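Local atomic coordinates of holo-[acyl-carrier-protein] synthase (Helicobacter pylori, PDB entry 5XUK), a protein that belongs to the 4'-phosphopantetheinyl transferase superfamily as a small AcpS-type alpha/beta protein, assembles from three copies and holds coenzyme A. Residues E25-L35 against F67-S75; F92-S100 against F107-S115. All coordinates share one frame; numbering follows the deposited sequence.

Contact 1 of 2, residues E25-L35 against F67-S75; sequences ERFLSPSEIVL and FLDIKISKS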
# COMPACT_ATOMS: atom_id res chain seq x y z
N GLU A 25 -21.78 -13.89 1.68
CA GLU A 25 -21.46 -15.31 1.66
C GLU A 25 -20.78 -15.74 0.38
O GLU A 25 -20.19 -16.81 0.33
CB GLU A 25 -22.71 -16.13 1.98
CG GLU A 25 -23.12 -15.95 3.44
CD GLU A 25 -24.48 -16.52 3.78
OE1 GLU A 25 -24.94 -16.28 4.92
OE2 GLU A 25 -25.10 -17.20 2.92
N ARG A 26 -20.82 -14.88 -0.63
CA ARG A 26 -19.99 -15.04 -1.83
C ARG A 26 -18.49 -14.92 -1.53
O ARG A 26 -17.71 -15.71 -2.04
CB ARG A 26 -20.38 -14.04 -2.92
CG ARG A 26 -21.68 -14.38 -3.65
CD ARG A 26 -22.26 -13.17 -4.38
NE ARG A 26 -23.59 -13.43 -4.95
CZ ARG A 26 -24.38 -12.52 -5.53
NH1 ARG A 26 -25.56 -12.89 -6.01
NH2 ARG A 26 -24.00 -11.25 -5.63
N PHE A 27 -18.07 -13.95 -0.72
CA PHE A 27 -16.62 -13.82 -0.46
C PHE A 27 -16.12 -14.18 0.93
O PHE A 27 -14.92 -14.43 1.11
CB PHE A 27 -16.08 -12.44 -0.90
CG PHE A 27 -16.50 -11.30 -0.02
CD1 PHE A 27 -17.73 -10.71 -0.18
CD2 PHE A 27 -15.62 -10.78 0.94
CE1 PHE A 27 -18.12 -9.66 0.63
CE2 PHE A 27 -16.00 -9.72 1.74
CZ PHE A 27 -17.25 -9.16 1.59
N LEU A 28 -17.02 -14.25 1.91
CA LEU A 28 -16.61 -14.63 3.27
C LEU A 28 -17.17 -15.98 3.68
O LEU A 28 -18.37 -16.21 3.62
CB LEU A 28 -17.02 -13.54 4.28
CG LEU A 28 -16.32 -12.18 4.10
CD1 LEU A 28 -16.65 -11.24 5.24
CD2 LEU A 28 -14.81 -12.36 3.98
N SER A 29 -16.28 -16.86 4.10
CA SER A 29 -16.65 -18.07 4.82
C SER A 29 -17.18 -17.72 6.21
O SER A 29 -16.80 -16.68 6.75
CB SER A 29 -15.40 -18.92 5.05
OG SER A 29 -14.63 -18.34 6.11
N PRO A 30 -18.00 -18.61 6.83
CA PRO A 30 -18.57 -18.39 8.17
C PRO A 30 -17.60 -17.92 9.25
O PRO A 30 -17.93 -17.00 9.99
CB PRO A 30 -19.14 -19.77 8.53
CG PRO A 30 -19.61 -20.29 7.21
CD PRO A 30 -18.53 -19.86 6.23
N SER A 31 -16.42 -18.53 9.32
CA SER A 31 -15.43 -18.16 10.29
C SER A 31 -14.92 -16.74 10.03
O SER A 31 -14.70 -15.99 10.98
CB SER A 31 -14.27 -19.18 10.30
OG SER A 31 -13.57 -19.21 9.07
N GLU A 32 -14.79 -16.36 8.76
CA GLU A 32 -14.37 -15.01 8.38
C GLU A 32 -15.48 -14.02 8.69
O GLU A 32 -15.21 -12.86 9.05
CB GLU A 32 -13.96 -14.95 6.91
CG GLU A 32 -12.72 -15.78 6.67
CD GLU A 32 -12.44 -16.06 5.20
OE1 GLU A 32 -13.25 -15.66 4.36
OE2 GLU A 32 -11.41 -16.69 4.88
N ILE A 33 -16.71 -14.48 8.57
CA ILE A 33 -17.88 -13.67 8.99
C ILE A 33 -17.85 -13.45 10.52
O ILE A 33 -18.29 -12.41 11.01
CB ILE A 33 -19.21 -14.33 8.56
CG1 ILE A 33 -19.32 -14.33 7.02
CG2 ILE A 33 -20.39 -13.58 9.13
CD1 ILE A 33 -20.62 -14.89 6.47
N VAL A 34 -17.34 -14.42 11.27
CA VAL A 34 -17.28 -14.25 12.70
C VAL A 34 -16.26 -13.15 12.99
O VAL A 34 -16.57 -12.19 13.68
CB VAL A 34 -16.99 -15.57 13.44
CG1 VAL A 34 -16.68 -15.32 14.91
CG2 VAL A 34 -18.19 -16.50 13.29
N LEU A 35 -15.09 -13.24 12.36
CA LEU A 35 -14.02 -12.23 12.51
C LEU A 35 -14.43 -10.77 12.29
O LEU A 35 -13.97 -9.90 13.02
CB LEU A 35 -12.83 -12.58 11.61
CG LEU A 35 -12.17 -13.90 12.00
CD1 LEU A 35 -11.00 -14.21 11.06
CD2 LEU A 35 -11.74 -13.89 13.47
N PHE A 67 -12.85 -16.12 -4.36
CA PHE A 67 -12.87 -15.52 -3.05
C PHE A 67 -12.77 -16.59 -1.96
O PHE A 67 -11.98 -16.45 -1.03
CB PHE A 67 -14.17 -14.75 -2.85
CG PHE A 67 -14.20 -13.39 -3.50
CD1 PHE A 67 -13.20 -12.44 -3.23
CD2 PHE A 67 -15.25 -13.02 -4.33
CE1 PHE A 67 -13.25 -11.19 -3.80
CE2 PHE A 67 -15.29 -11.76 -4.91
CZ PHE A 67 -14.29 -10.85 -4.64
N LEU A 68 -13.52 -17.68 -2.09
CA LEU A 68 -13.54 -18.70 -1.03
C LEU A 68 -12.31 -19.62 -1.05
O LEU A 68 -12.11 -20.39 -0.11
CB LEU A 68 -14.81 -19.52 -1.07
CG LEU A 68 -16.08 -18.72 -0.74
CD1 LEU A 68 -17.32 -19.57 -1.01
CD2 LEU A 68 -16.05 -18.24 0.71
N ASP A 69 -11.48 -19.51 -2.08
CA ASP A 69 -10.18 -20.20 -2.04
C ASP A 69 -9.18 -19.50 -1.10
O ASP A 69 -8.13 -20.07 -0.77
CB ASP A 69 -9.56 -20.29 -3.43
CG ASP A 69 -10.39 -21.15 -4.38
OD1 ASP A 69 -10.77 -22.27 -3.98
OD2 ASP A 69 -10.65 -20.70 -5.53
N ILE A 70 -9.50 -18.27 -0.69
CA ILE A 70 -8.59 -17.49 0.14
C ILE A 70 -9.16 -17.47 1.55
O ILE A 70 -10.27 -16.93 1.78
CB ILE A 70 -8.44 -16.05 -0.37
CG1 ILE A 70 -7.99 -16.02 -1.84
CG2 ILE A 70 -7.42 -15.29 0.47
CD1 ILE A 70 -8.52 -14.82 -2.59
N LYS A 71 -8.43 -18.07 2.48
CA LYS A 71 -8.86 -18.10 3.88
C LYS A 71 -8.09 -17.05 4.68
O LYS A 71 -6.87 -17.12 4.76
CB LYS A 71 -8.63 -19.47 4.50
CG LYS A 71 -8.97 -19.56 5.99
CD LYS A 71 -8.71 -20.97 6.54
CE LYS A 71 -8.03 -20.97 7.91
NZ LYS A 71 -7.12 -22.15 8.05
N ILE A 72 -8.81 -16.08 5.25
CA ILE A 72 -8.24 -15.13 6.20
C ILE A 72 -8.52 -15.60 7.64
O ILE A 72 -9.65 -15.98 7.95
CB ILE A 72 -8.84 -13.72 6.06
CG1 ILE A 72 -8.70 -13.19 4.62
CG2 ILE A 72 -8.16 -12.75 7.04
CD1 ILE A 72 -9.74 -12.13 4.29
N SER A 73 -7.51 -15.55 8.50
CA SER A 73 -7.65 -15.76 9.95
C SER A 73 -6.80 -14.74 10.70
O SER A 73 -6.07 -13.96 10.08
CB SER A 73 -7.21 -17.18 10.34
OG SER A 73 -5.87 -17.44 9.94
N LYS A 74 -6.91 -14.74 12.02
CA LYS A 74 -6.24 -13.77 12.88
C LYS A 74 -5.28 -14.44 13.86
O LYS A 74 -5.59 -15.49 14.42
CB LYS A 74 -7.26 -12.98 13.68
CG LYS A 74 -8.17 -12.05 12.89
CD LYS A 74 -7.40 -11.09 11.98
CE LYS A 74 -8.07 -9.72 11.89
NZ LYS A 74 -9.49 -9.73 12.34
N SER A 75 -4.14 -13.80 14.09
CA SER A 75 -3.19 -14.22 15.11
C SER A 75 -3.79 -13.89 16.48
O SER A 75 -4.80 -13.19 16.57
CB SER A 75 -1.85 -13.50 14.92
OG SER A 75 -1.90 -12.18 15.45

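Contact 2 of 2, residues F92-S100 against F107-S115; sequences FNIQSLSAS and FAIAVVVVS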
# COMPACT_ATOMS: atom_id res chain seq x y z
N PHE A 92 -0.27 -22.59 -7.58
CA PHE A 92 0.38 -21.28 -7.74
C PHE A 92 1.84 -21.32 -7.28
O PHE A 92 2.59 -20.37 -7.53
CB PHE A 92 -0.39 -20.19 -6.98
CG PHE A 92 -1.67 -19.76 -7.65
CD1 PHE A 92 -2.90 -20.12 -7.13
CD2 PHE A 92 -1.64 -19.02 -8.82
CE1 PHE A 92 -4.08 -19.74 -7.76
CE2 PHE A 92 -2.81 -18.63 -9.44
CZ PHE A 92 -4.04 -18.99 -8.91
N ASN A 93 2.22 -22.40 -6.61
CA ASN A 93 3.60 -22.63 -6.17
C ASN A 93 4.06 -21.59 -5.14
O ASN A 93 5.05 -20.88 -5.35
CB ASN A 93 4.54 -22.67 -7.39
CG ASN A 93 5.84 -23.41 -7.12
OD1 ASN A 93 6.27 -23.56 -5.97
ND2 ASN A 93 6.48 -23.88 -8.18
N ILE A 94 3.35 -21.53 -4.02
CA ILE A 94 3.55 -20.50 -3.00
C ILE A 94 4.31 -21.04 -1.80
O ILE A 94 3.97 -22.08 -1.26
CB ILE A 94 2.21 -19.93 -2.50
CG1 ILE A 94 1.33 -19.46 -3.67
CG2 ILE A 94 2.44 -18.79 -1.51
CD1 ILE A 94 2.05 -18.60 -4.69
N GLN A 95 5.32 -20.30 -1.37
CA GLN A 95 6.07 -20.63 -0.16
C GLN A 95 5.39 -20.01 1.06
O GLN A 95 5.19 -20.67 2.08
CB GLN A 95 7.52 -20.13 -0.27
CG GLN A 95 8.30 -20.75 -1.43
CD GLN A 95 9.05 -19.72 -2.26
OE1 GLN A 95 9.71 -18.82 -1.72
NE2 GLN A 95 8.95 -19.83 -3.57
N SER A 96 5.01 -18.73 0.93
CA SER A 96 4.42 -17.98 2.04
C SER A 96 3.68 -16.74 1.55
O SER A 96 4.07 -16.12 0.56
CB SER A 96 5.51 -17.57 3.03
OG SER A 96 6.55 -16.87 2.37
N LEU A 97 2.59 -16.41 2.25
CA LEU A 97 1.80 -15.20 2.00
C LEU A 97 1.88 -14.28 3.21
O LEU A 97 1.73 -14.73 4.34
CB LEU A 97 0.34 -15.56 1.74
CG LEU A 97 0.07 -16.31 0.43
CD1 LEU A 97 -1.31 -16.93 0.43
CD2 LEU A 97 0.23 -15.35 -0.74
N SER A 98 2.16 -13.00 2.97
CA SER A 98 2.21 -12.00 4.04
C SER A 98 1.19 -10.90 3.73
O SER A 98 1.14 -10.41 2.60
CB SER A 98 3.63 -11.42 4.14
OG SER A 98 3.74 -10.48 5.19
N ALA A 99 0.38 -10.53 4.71
CA ALA A 99 -0.75 -9.63 4.48
C ALA A 99 -0.82 -8.49 5.49
O ALA A 99 -0.21 -8.58 6.56
CB ALA A 99 -2.05 -10.42 4.51
N SER A 100 -1.55 -7.42 5.15
CA SER A 100 -1.84 -6.36 6.10
C SER A 100 -3.05 -5.57 5.66
O SER A 100 -3.28 -5.41 4.48
CB SER A 100 -0.62 -5.42 6.24
OG SER A 100 -0.83 -4.42 7.22
N PHE A 107 -12.33 4.48 3.91
CA PHE A 107 -11.55 3.60 3.05
C PHE A 107 -10.89 2.48 3.79
O PHE A 107 -10.36 2.67 4.88
CB PHE A 107 -10.44 4.37 2.35
CG PHE A 107 -10.91 5.19 1.21
CD1 PHE A 107 -11.20 4.59 -0.01
CD2 PHE A 107 -11.10 6.56 1.35
CE1 PHE A 107 -11.65 5.35 -1.08
CE2 PHE A 107 -11.56 7.33 0.29
CZ PHE A 107 -11.84 6.72 -0.93
N ALA A 108 -10.89 1.31 3.15
CA ALA A 108 -10.09 0.18 3.59
C ALA A 108 -9.06 -0.10 2.53
O ALA A 108 -9.37 0.00 1.35
CB ALA A 108 -10.97 -1.07 3.78
N ILE A 109 -7.87 -0.52 2.93
CA ILE A 109 -6.89 -0.98 1.99
C ILE A 109 -6.13 -2.14 2.55
O ILE A 109 -5.99 -2.26 3.77
CB ILE A 109 -5.84 0.11 1.63
CG1 ILE A 109 -5.14 0.64 2.86
CG2 ILE A 109 -6.53 1.28 0.95
CD1 ILE A 109 -4.02 1.59 2.51
N ALA A 110 -5.60 -2.94 1.64
CA ALA A 110 -4.91 -4.16 1.99
C ALA A 110 -3.81 -4.37 0.98
O ALA A 110 -3.92 -3.94 -0.16
CB ALA A 110 -5.88 -5.36 1.94
N VAL A 111 -2.81 -5.13 1.39
CA VAL A 111 -1.66 -5.45 0.56
C VAL A 111 -1.22 -6.85 0.92
O VAL A 111 -1.35 -7.28 2.07
CB VAL A 111 -0.49 -4.47 0.81
CG1 VAL A 111 0.12 -4.69 2.20
CG2 VAL A 111 0.55 -4.60 -0.29
N VAL A 112 -0.73 -7.58 -0.07
CA VAL A 112 -0.27 -8.95 0.11
C VAL A 112 1.02 -9.11 -0.65
O VAL A 112 1.13 -8.65 -1.79
CB VAL A 112 -1.31 -9.97 -0.43
CG1 VAL A 112 -0.74 -11.38 -0.43
CG2 VAL A 112 -2.59 -9.89 0.39
N VAL A 113 1.99 -9.75 -0.00
CA VAL A 113 3.22 -10.17 -0.65
C VAL A 113 3.31 -11.70 -0.68
O VAL A 113 3.23 -12.37 0.37
CB VAL A 113 4.45 -9.62 0.09
CG1 VAL A 113 5.72 -10.19 -0.51
CG2 VAL A 113 4.48 -8.10 -0.01
N VAL A 114 3.48 -12.25 -1.88
CA VAL A 114 3.59 -13.70 -2.09
C VAL A 114 5.02 -14.12 -2.45
O VAL A 114 5.70 -13.47 -3.25
CB VAL A 114 2.62 -14.18 -3.19
CG1 VAL A 114 2.70 -13.31 -4.43
CG2 VAL A 114 2.91 -15.62 -3.56
N SER A 115 5.46 -15.23 -1.84
CA SER A 115 6.75 -15.87 -2.15
C SER A 115 6.52 -17.18 -2.89
O SER A 115 6.98 -17.35 -4.03
CB SER A 115 7.50 -16.15 -0.85
OG SER A 115 7.56 -14.99 -0.05

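Contact 1 of 2, residues E25-L35 against F67-S75
The start of helix 30-35, where Ser29 occupies the N-cap position, meets strand 70-74 through one buried carboxylate, that of Glu32. Ile72 N donates to Glu32 OE2 at 2.7 Å, with 151° at the hydrogen, and approaches from above the carboxylate plane. Glu32 OE1 accepts the backbone N of Ser29 at 3.3 Å from the opposite side, so the carboxylate is gripped from both faces. Glu32 CG lies beside its backbone N (chi1 -66°) and the chain runs extended beyond it, which carries the carboxylate from the helix to the strand; glutamate has both the length and the two acceptors needed. Lys50 NZ, from helix 40-56, forms a salt bridge with Glu32 OE1, probably stabilising the buried charge, and also binds Phe27 O, Phe67 O and Ile70 O, tying both segments together.

Farther back, Phe27 and Phe67 make an edge-to-face pair, the edge of Phe27 toward the face of Phe67, with planes at 60°. Phe27 CB sits over the Phe67 ring in a CH-pi contact, 3.7 Å from its centroid. Leu68 CD2 packs against the backbone of Leu28 and Ser29, just ahead of helix 30-35. At the far end Leu35 CD1 lies 4.0 Å from Lys74 CG, the two side chains sliding past each other in opposite directions, while Lys74 NZ salt-bridges a bound coenzyme A. Helix 40-56 contributes Phe46 against Leu35 and Ile72, and strand 80-84 pairs with strand 70-74.

Contact 2 of 2, residues F92-S100 against F107-S115
Leu97 and Val114 lie side by side and point the same way across a non-hydrogen-bonded pair of the antiparallel hairpin, with Leu97 CD2 3.6 Å from Val114 CB. Leu97 also reaches Val112 CG1 with the same methyl, so one branched leucine spans two valines on a single face. Next to it Ala99 faces Val112, again a non-hydrogen-bonded pair; the small methyl suits a buried position close under a helix. Ile94, in the loop before the strand, crosses Val114 at about a right angle. Ile94 CD1 comes to 3.3 Å from Val114 CG2, tighter than usual van der Waals contact. Val114 holds CG2 anti to its own N while CG1 stands between N and the carbonyl carbon (chi1 48°), and it is CG2 that meets the isoleucine.

The other face carries Ser98, Ser100, Val111 and Val113. Ser98 and Val113 form a hydrogen-bonded pair, Val113 N donating to Ser98 O at 2.8 Å, and Ser98 N returning a bond to Val113 O at 2.9 Å. Ser100 and Val111 exchange a similar, longer pair. Beyond the strand, Ser115 N still reaches Ser96 O at 2.9 Å, while the two hydroxyls, Ser96 OG and Ser115 OG, are joined by a weak bond. A small hydroxyl side chain fits this face, where it can bond to a neighbouring subunit: Ser98 OG bonds to Ile2 N of the second subunit, and Ser100 OG weakly to Ile4 N of the same subunit. Strand 2-8 pairs with strand 107-114 on its other edge, while Leu49 of helix 40-56 packs on Ala99, Ala110 and Val112, and Ile82 of strand 80-84 touches Leu97 and Ala99.

In the fold
Both contacts are partly buried and combine a covered interior with exposed margins. Contact 1 joins a helix to strand 70-74, and its polar grip comes from one side-chain carboxylate, with an aromatic pair behind it. Contact 2 lies within the hairpin 97-104/107-114, held mainly by repeated backbone bonds, with small and branched side chains on its two faces. Helix 40-56 packs against both, and their nearest atoms are about 6 Å apart, so they do not touch. No other subunit reaches contact 1, whereas contact 2 lies at the trimer interface. A bound coenzyme A lies near each contact, reached by a charged side chain in contact 1 and about 5 Å from the Ser100 side chain, by nearest atoms, in contact 2.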